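Local structure of farnesyl pyrophosphate synthase (Pseudomonas aeruginosa, 4UMJ) at residues Ala70-Leu75 with Phe122-Asp127; Leu185-Val190 with Arg210-Ile215. The protein probably condenses isopentenyl diphosphate with allylic diphosphates, up to geranyl diphosphate, to build farnesyl diphosphate, and binds the bisphosphonate ibandronate in this crystal. One frame throughout, in Å; residues are numbered along the deposited sequence.

Contact 1: Ala70-Leu75 with Phe122-Asp127; sequences ACAVEL and FEVLAD
In the all-alpha prenyltransferase fold, helix 67-85 and the C-terminal end of helix 107-126 lie side by side and nearly antiparallel, and Ala72 meets Val124 and Leu125 where they touch. The short axes run at 166° to each other and come within 8.7 Å, with the CA atoms of Ala72 and Val124 6.6 Å apart. The interface is wholly apolar, without a hydrogen bond across it. Val124 CG2 reaches between three residues of the other helix: it lies 4.0 Å from Ala72 CB, while Leu75 CD1 and Cys71 CB stand at the looser distances of 4.4 Å and 4.5 Å from that same Val124 CG2. Helix 2-19 packs on Cys71 and Leu75, and helix 135-149 on Ala72 and Leu125. The ring of Phe122 stacks on Phe122 of the second subunit, so helix 107-126 has the contact on one side and the dimer interface on another. Leu125 leaves its helix to one side of the partner, but with CG anti to its carbonyl carbon (chi1 -73°) the branch swings in, placing Leu125 CG 3.7 Å from Ala72 CB and Leu125 CD2 4.0 Å from the same methyl.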
loop_
_atom_site.group_PDB
_atom_site.type_symbol
_atom_site.label_atom_id
_atom_site.label_comp_id
_atom_site.label_asym_id
_atom_site.label_seq_id
_atom_site.Cartn_x
_atom_site.Cartn_y
_atom_site.Cartn_z
ATOM N N ALA B 70 -10.807 -4.873 10.587
ATOM C CA ALA B 70 -9.919 -5.087 11.706
ATOM C C ALA B 70 -8.545 -5.598 11.247
ATOM O O ALA B 70 -7.490 -5.114 11.690
ATOM C CB ALA B 70 -10.542 -6.043 12.693
ATOM N N CYS B 71 -8.551 -6.585 10.359
ATOM C CA CYS B 71 -7.291 -7.057 9.782
ATOM C C CYS B 71 -6.533 -5.915 9.059
ATOM O O CYS B 71 -5.375 -5.745 9.228
ATOM C CB CYS B 71 -7.573 -8.165 8.799
ATOM S SG CYS B 71 -8.053 -9.723 9.529
ATOM N N ALA B 72 -7.218 -5.155 8.235
ATOM C CA ALA B 72 -6.575 -4.152 7.413
ATOM C C ALA B 72 -5.892 -3.064 8.259
ATOM O O ALA B 72 -4.717 -2.693 7.964
ATOM C CB ALA B 72 -7.583 -3.512 6.458
ATOM N N VAL B 73 -6.584 -2.602 9.303
ATOM C CA VAL B 73 -5.983 -1.579 10.182
ATOM C C VAL B 73 -4.792 -2.101 10.934
ATOM O O VAL B 73 -3.787 -1.380 11.113
ATOM C CB VAL B 73 -6.978 -0.815 11.088
ATOM C CG1 VAL B 73 -7.966 -0.040 10.209
ATOM C CG2 VAL B 73 -7.710 -1.719 12.036
ATOM N N GLU B 74 -4.877 -3.337 11.354
ATOM C CA GLU B 74 -3.764 -3.914 12.070
ATOM C C GLU B 74 -2.607 -4.184 11.134
ATOM O O GLU B 74 -1.475 -4.010 11.534
ATOM C CB GLU B 74 -4.160 -5.165 12.813
ATOM C CG GLU B 74 -3.090 -5.650 13.755
ATOM C CD GLU B 74 -2.882 -4.727 14.949
ATOM O OE1 GLU B 74 -3.687 -3.805 15.180
ATOM O OE2 GLU B 74 -1.870 -4.919 15.652
ATOM N N LEU B 75 -2.885 -4.571 9.890
ATOM C CA LEU B 75 -1.814 -4.759 8.890
ATOM C C LEU B 75 -1.086 -3.431 8.571
ATOM O O LEU B 75 0.156 -3.387 8.524
ATOM C CB LEU B 75 -2.367 -5.415 7.590
ATOM C CG LEU B 75 -2.775 -6.875 7.779
ATOM C CD1 LEU B 75 -3.755 -7.249 6.660
ATOM C CD2 LEU B 75 -1.530 -7.736 7.794
ATOM N N PHE B 122 -4.794 -3.617 1.749
ATOM C CA PHE B 122 -5.659 -3.252 0.656
ATOM C C PHE B 122 -6.306 -4.473 -0.030
ATOM O O PHE B 122 -7.492 -4.484 -0.366
ATOM C CB PHE B 122 -4.903 -2.329 -0.291
ATOM C CG PHE B 122 -4.551 -1.012 0.369
ATOM C CD1 PHE B 122 -5.546 -0.138 0.725
ATOM C CD2 PHE B 122 -3.244 -0.654 0.670
ATOM C CE1 PHE B 122 -5.280 1.056 1.363
ATOM C CE2 PHE B 122 -2.976 0.565 1.316
ATOM C CZ PHE B 122 -4.004 1.411 1.655
ATOM N N GLU B 123 -5.523 -5.515 -0.211
ATOM C CA GLU B 123 -6.025 -6.760 -0.707
ATOM C C GLU B 123 -7.234 -7.252 0.091
ATOM O O GLU B 123 -8.270 -7.635 -0.482
ATOM C CB GLU B 123 -4.930 -7.826 -0.715
ATOM C CG GLU B 123 -5.403 -9.128 -1.360
ATOM C CD GLU B 123 -4.348 -10.186 -1.384
ATOM O OE1 GLU B 123 -3.118 -9.849 -1.423
ATOM O OE2 GLU B 123 -4.754 -11.371 -1.308
ATOM N N VAL B 124 -7.129 -7.257 1.417
ATOM C CA VAL B 124 -8.233 -7.831 2.237
ATOM C C VAL B 124 -9.504 -7.053 2.170
ATOM O O VAL B 124 -10.557 -7.625 2.285
ATOM C CB VAL B 124 -7.885 -8.159 3.697
ATOM C CG1 VAL B 124 -6.771 -9.160 3.754
ATOM C CG2 VAL B 124 -7.538 -6.965 4.501
ATOM N N LEU B 125 -9.389 -5.737 2.087
ATOM C CA LEU B 125 -10.540 -4.883 1.941
ATOM C C LEU B 125 -11.212 -4.941 0.545
ATOM O O LEU B 125 -12.443 -4.844 0.434
ATOM C CB LEU B 125 -10.174 -3.443 2.225
ATOM C CG LEU B 125 -9.915 -3.017 3.630
ATOM C CD1 LEU B 125 -9.759 -1.525 3.677
ATOM C CD2 LEU B 125 -11.061 -3.432 4.558
ATOM N N ALA B 126 -10.414 -5.149 -0.477
ATOM C CA ALA B 126 -10.934 -5.222 -1.845
ATOM C C ALA B 126 -11.573 -6.579 -2.115
ATOM O O ALA B 126 -12.308 -6.714 -3.097
ATOM C CB ALA B 126 -9.819 -4.946 -2.830
ATOM N N ASP B 127 -11.261 -7.568 -1.281
ATOM C CA ASP B 127 -11.630 -8.995 -1.477
ATOM C C ASP B 127 -13.031 -9.159 -0.946
ATOM O O ASP B 127 -13.261 -9.054 0.241
ATOM C CB ASP B 127 -10.677 -9.900 -0.692
ATOM C CG ASP B 127 -10.963 -11.407 -0.855
ATOM O OD1 ASP B 127 -12.103 -11.792 -0.959
ATOM O OD2 ASP B 127 -10.009 -12.212 -0.799
#

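Contact 2: Leu185-Val190 with Arg210-Ile215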
loop_
_atom_site.group_PDB
_atom_site.type_symbol
_atom_site.label_atom_id
_atom_site.label_comp_id
_atom_site.label_asym_id
_atom_site.label_seq_id
_atom_site.Cartn_x
_atom_site.Cartn_y
_atom_site.Cartn_z
ATOM N N LEU B 185 -5.057 6.985 11.609
ATOM C CA LEU B 185 -5.334 5.568 11.558
ATOM C C LEU B 185 -6.404 5.148 12.611
ATOM O O LEU B 185 -7.194 4.208 12.386
ATOM C CB LEU B 185 -4.056 4.755 11.621
ATOM C CG LEU B 185 -4.136 3.240 11.449
ATOM C CD1 LEU B 185 -4.781 2.849 10.114
ATOM C CD2 LEU B 185 -2.777 2.569 11.560
ATOM N N ILE B 186 -6.385 5.799 13.773
ATOM C CA ILE B 186 -7.357 5.509 14.827
ATOM C C ILE B 186 -8.768 5.870 14.308
ATOM O O ILE B 186 -9.706 5.100 14.472
ATOM C CB ILE B 186 -7.017 6.327 16.138
ATOM C CG1 ILE B 186 -5.774 5.883 16.893
ATOM C CG2 ILE B 186 -8.250 6.421 17.079
ATOM C CD1 ILE B 186 -5.772 4.485 17.412
ATOM N N GLU B 187 -8.887 7.058 13.700
ATOM C CA GLU B 187 -10.101 7.516 13.033
ATOM C C GLU B 187 -10.534 6.572 11.911
ATOM O O GLU B 187 -11.691 6.243 11.823
ATOM C CB GLU B 187 -9.914 8.921 12.481
ATOM C CG GLU B 187 -9.894 9.969 13.620
ATOM C CD GLU B 187 -8.957 11.153 13.413
ATOM O OE1 GLU B 187 -8.979 11.731 12.337
ATOM O OE2 GLU B 187 -8.179 11.526 14.350
ATOM N N ALA B 188 -9.599 6.112 11.086
ATOM C CA ALA B 188 -9.947 5.143 10.061
ATOM C C ALA B 188 -10.476 3.810 10.638
ATOM O O ALA B 188 -11.294 3.125 10.010
ATOM C CB ALA B 188 -8.752 4.886 9.160
ATOM N N SER B 189 -9.909 3.391 11.759
ATOM C CA SER B 189 -10.320 2.146 12.388
ATOM C C SER B 189 -11.795 2.240 12.801
ATOM O O SER B 189 -12.525 1.337 12.526
ATOM C CB SER B 189 -9.472 1.831 13.625
ATOM O OG SER B 189 -8.109 1.698 13.261
ATOM N N VAL B 190 -12.179 3.385 13.362
ATOM C CA VAL B 190 -13.540 3.637 13.824
ATOM C C VAL B 190 -14.416 3.763 12.604
ATOM O O VAL B 190 -15.464 3.139 12.540
ATOM C CB VAL B 190 -13.624 4.935 14.662
ATOM C CG1 VAL B 190 -15.056 5.404 14.753
ATOM C CG2 VAL B 190 -13.015 4.711 16.035
ATOM N N ARG B 210 -15.739 12.355 15.893
ATOM C CA ARG B 210 -15.403 13.165 17.072
ATOM C C ARG B 210 -14.909 12.344 18.250
ATOM O O ARG B 210 -13.922 12.684 18.862
ATOM C CB ARG B 210 -16.585 14.031 17.520
ATOM C CG ARG B 210 -16.998 15.049 16.461
ATOM C CD ARG B 210 -18.030 16.011 17.044
ATOM N NE ARG B 210 -19.385 15.459 17.137
ATOM C CZ ARG B 210 -20.261 15.431 16.108
ATOM N NH1 ARG B 210 -19.903 15.861 14.897
ATOM N NH2 ARG B 210 -21.486 14.957 16.278
ATOM N N TYR B 211 -15.543 11.227 18.512
ATOM C CA TYR B 211 -15.064 10.243 19.446
ATOM C C TYR B 211 -13.604 9.859 19.186
ATOM O O TYR B 211 -12.747 9.915 20.122
ATOM C CB TYR B 211 -15.967 9.002 19.423
ATOM C CG TYR B 211 -15.440 7.876 20.257
ATOM C CD1 TYR B 211 -15.766 7.758 21.623
ATOM C CD2 TYR B 211 -14.632 6.907 19.700
ATOM C CE1 TYR B 211 -15.255 6.746 22.405
ATOM C CE2 TYR B 211 -14.116 5.888 20.481
ATOM C CZ TYR B 211 -14.411 5.800 21.814
ATOM O OH TYR B 211 -13.848 4.792 22.524
ATOM N N ALA B 212 -13.333 9.441 17.934
ATOM C CA ALA B 212 -12.002 8.970 17.539
ATOM C C ALA B 212 -10.950 10.043 17.691
ATOM O O ALA B 212 -9.827 9.775 18.155
ATOM C CB ALA B 212 -12.014 8.445 16.091
ATOM N N GLU B 213 -11.299 11.263 17.332
ATOM C CA GLU B 213 -10.332 12.372 17.480
ATOM C C GLU B 213 -9.948 12.527 18.947
ATOM O O GLU B 213 -8.769 12.686 19.288
ATOM C CB GLU B 213 -10.903 13.686 16.944
ATOM C CG GLU B 213 -11.025 13.758 15.422
ATOM C CD GLU B 213 -11.925 14.869 14.892
ATOM O OE1 GLU B 213 -12.747 15.463 15.635
ATOM O OE2 GLU B 213 -11.862 15.115 13.688
ATOM N N ALA B 214 -10.941 12.528 19.828
ATOM C CA ALA B 214 -10.693 12.700 21.277
ATOM C C ALA B 214 -9.899 11.538 21.877
ATOM O O ALA B 214 -8.882 11.759 22.561
ATOM C CB ALA B 214 -12.022 12.890 22.005
ATOM N N ILE B 215 -10.287 10.295 21.590
ATOM C CA ILE B 215 -9.554 9.213 22.172
ATOM C C ILE B 215 -8.153 9.065 21.629
ATOM O O ILE B 215 -7.243 8.647 22.355
ATOM C CB ILE B 215 -10.255 7.853 22.112
ATOM C CG1 ILE B 215 -10.515 7.433 20.722
ATOM C CG2 ILE B 215 -11.489 7.817 22.994
ATOM C CD1 ILE B 215 -10.362 5.956 20.627
HETATM O O HOH W 1 -7.532 10.495 16.665
HETATM O O HOH W 2 -9.467 14.197 12.362
#
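Helices 185-190 and 210-215 run roughly antiparallel, their short axes 8.7 Å apart at closest approach and inclined at 145°. The backbones come nearest at Glu187 and Ala212, their CA atoms 5.1 Å apart, and the small methyl of Ala212 is consistent with so near an approach. Ala212 CB points at the other helix and lies against the aliphatic part of Glu187, 3.6 Å from Glu187 CG, with Val190 CG2 also packed on it at 3.9 Å. On the apolar side, Ile186 CG2, anti to its backbone N, projects toward the partner helix and touches Ile215 CD1 at 4.2 Å.

The polar side is bridged by water. Glu187 bends at its second torsion (chi2 145°), and its carboxylate stands perpendicular to that of Glu213. Water 2 donates to both acids, to Glu187 OE1 at 2.5 Å and to Glu213 OE2, which probably eases the proximity of two like charges. Water 1 is hydrogen-bonded to Glu187 OE2 and to Ala212 O (water O to Ala212 O 2.8 Å). Arg179 adds a salt bridge to Glu187 OE2, which should further offset the negative charge. Behind the interface, Ser189 OG donates back to Leu185 O at 2.8 Å, from the opposite face of that carbonyl to Ser189 N.

Leu51 of helix 47-58 packs on both Ile186 and Ile215, and helices 256-273 and 282-291 back the second segment. The pair, consecutive and antiparallel along the chain, is part of the all-alpha bundle of the polyprenyl synthetase (isoprenoid synthase) fold.

The two contacts come in series along the chain, contact 1 closing before contact 2 opens, and their centres lie about 17 Å apart. Each joins its own pair of helices: 67-85 with 107-126 in contact 1, 171-196 with 202-227 in contact 2. They meet directly where helix 67-85 packs on helix 171-196, with Val73 CB 3.5 Å from Ser189 OG. Helix 47-58 lies against both as well, touching Val73 through Arg48 and Ile186 through Leu51. Contact 1 borders the second subunit, whereas no other chain of the assembly touches the segments of contact 2. Packing thus passes from helix 107-126 at the dimer interface through 67-85 and 171-196 to 202-227.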